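Local coordinates for protein transcriptional regulator, LysR family (Vibrio cholerae, PDB 3SZP) that activates virulence genes as a LysR-type transcription factor, probably by binding DNA at regulatory regions, at residues I95-S99 with N100-R104. Sequence-based numbering, arbitrary orientation.
Sequences ISAPS and NLTKR
Thr-102 reaches back across the turn to Pro-98, four residues earlier. Its OG1 donates a hydrogen bond to the carbonyl oxygen, with Thr-102 OG1 2.6 Å from Pro-98 O. The hydroxyl lies in the plane of that carbonyl, at a C=O...O angle of 147°. The chi1 of -67° sets OG1 beside the backbone N of Thr-102 and puts CG2 anti to that N. The bond ties Pro-98 to Thr-102 across the turn and satisfies the hydroxyl of a buried residue.

Two side chains of 95-99 also touch this hydroxyl. CB of Ala-97 points toward 100-104 and is 3.3 Å from Thr-102 OG1. The proline ring comes in obliquely, with Pro-98 CD 3.6 Å from Thr-102 OG1.

CB of Asn-100 leads away from 95-99, although it still touches the backbone of Ser-99. Its amide is hydrogen-bonded elsewhere in the chain, ND2 to Tyr-192 O and OD1 to Leu-220 N, which fixes its rotation. These links to distant parts of the chain are consistent with the two-lobed periplasmic-binding-protein fold of LysR effector domains.

The turn is the first connection of a beta-alpha-beta unit, from strand 91-98 into helix 102-116 and on to the parallel strand 120-127. Strand 140-144 pairs with strand 91-98 as well.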
loop_
_atom_site.group_PDB
_atom_site.type_symbol
_atom_site.label_atom_id
_atom_site.label_comp_id
_atom_site.label_asym_id
_atom_site.label_seq_id
_atom_site.Cartn_x
_atom_site.Cartn_y
_atom_site.Cartn_z
ATOM N N ILE A 95 12.683 -28.305 16.410
ATOM C CA ILE A 95 11.779 -28.221 17.540
ATOM C C ILE A 95 11.012 -26.900 17.530
ATOM O O ILE A 95 11.599 -25.842 17.268
ATOM C CB ILE A 95 12.577 -28.303 18.844
ATOM C CG1 ILE A 95 13.386 -29.594 18.874
ATOM C CG2 ILE A 95 11.652 -28.204 20.052
ATOM C CD1 ILE A 95 14.329 -29.682 20.040
ATOM N N SER A 96 9.711 -26.967 17.811
ATOM C CA SER A 96 8.900 -25.775 18.030
ATOM C C SER A 96 8.570 -25.693 19.521
ATOM O O SER A 96 8.342 -26.720 20.163
ATOM C CB SER A 96 7.614 -25.836 17.197
ATOM O OG SER A 96 6.667 -24.865 17.608
ATOM N N ALA A 97 8.568 -24.480 20.075
ATOM C CA ALA A 97 8.317 -24.300 21.501
ATOM C C ALA A 97 7.715 -22.940 21.773
ATOM O O ALA A 97 7.813 -22.033 20.947
ATOM C CB ALA A 97 9.604 -24.496 22.320
ATOM N N PRO A 98 7.079 -22.786 22.942
ATOM C CA PRO A 98 6.375 -21.528 23.202
ATOM C C PRO A 98 7.347 -20.398 23.491
ATOM O O PRO A 98 8.448 -20.634 23.996
ATOM C CB PRO A 98 5.526 -21.851 24.434
ATOM C CG PRO A 98 6.206 -22.947 25.101
ATOM C CD PRO A 98 6.883 -23.767 24.025
ATOM N N SER A 99 6.946 -19.182 23.163
ATOM C CA SER A 99 7.774 -18.013 23.416
ATOM C C SER A 99 8.042 -17.787 24.889
ATOM O O SER A 99 9.173 -17.564 25.273
ATOM C CB SER A 99 7.127 -16.746 22.844
ATOM O OG SER A 99 7.191 -16.756 21.441
ATOM N N ASN A 100 7.013 -17.826 25.720
ATOM C CA ASN A 100 7.217 -17.442 27.112
ATOM C C ASN A 100 8.126 -18.355 27.933
ATOM O O ASN A 100 9.047 -17.865 28.596
ATOM C CB ASN A 100 5.891 -17.221 27.835
ATOM C CG ASN A 100 5.148 -16.022 27.298
ATOM O OD1 ASN A 100 5.762 -15.032 26.895
ATOM N ND2 ASN A 100 3.826 -16.116 27.251
ATOM N N LEU A 101 7.895 -19.662 27.898
ATOM C CA LEU A 101 8.430 -20.491 28.977
ATOM C C LEU A 101 9.741 -21.170 28.638
ATOM O O LEU A 101 10.405 -21.761 29.493
ATOM C CB LEU A 101 7.396 -21.541 29.390
ATOM C CG LEU A 101 6.082 -20.962 29.908
ATOM C CD1 LEU A 101 5.028 -22.051 30.031
ATOM C CD2 LEU A 101 6.320 -20.288 31.243
ATOM N N THR A 102 10.112 -21.089 27.379
ATOM C CA THR A 102 11.191 -21.918 26.892
ATOM C C THR A 102 12.510 -21.599 27.571
ATOM O O THR A 102 13.224 -22.499 27.992
ATOM C CB THR A 102 11.297 -21.819 25.369
ATOM O OG1 THR A 102 10.127 -22.411 24.820
ATOM C CG2 THR A 102 12.490 -22.578 24.853
ATOM N N LYS A 103 12.824 -20.318 27.659
ATOM C CA LYS A 103 14.097 -19.872 28.187
ATOM C C LYS A 103 14.336 -20.478 29.572
ATOM O O LYS A 103 15.339 -21.149 29.806
ATOM C CB LYS A 103 14.117 -18.344 28.231
ATOM C CG LYS A 103 15.289 -17.721 28.983
ATOM C CD LYS A 103 16.522 -17.590 28.120
ATOM C CE LYS A 103 17.475 -16.566 28.721
ATOM N NZ LYS A 103 17.661 -16.827 30.190
ATOM N N ARG A 104 13.380 -20.279 30.466
ATOM C CA ARG A 104 13.529 -20.690 31.850
ATOM C C ARG A 104 13.225 -22.173 32.042
ATOM O O ARG A 104 13.963 -22.877 32.714
#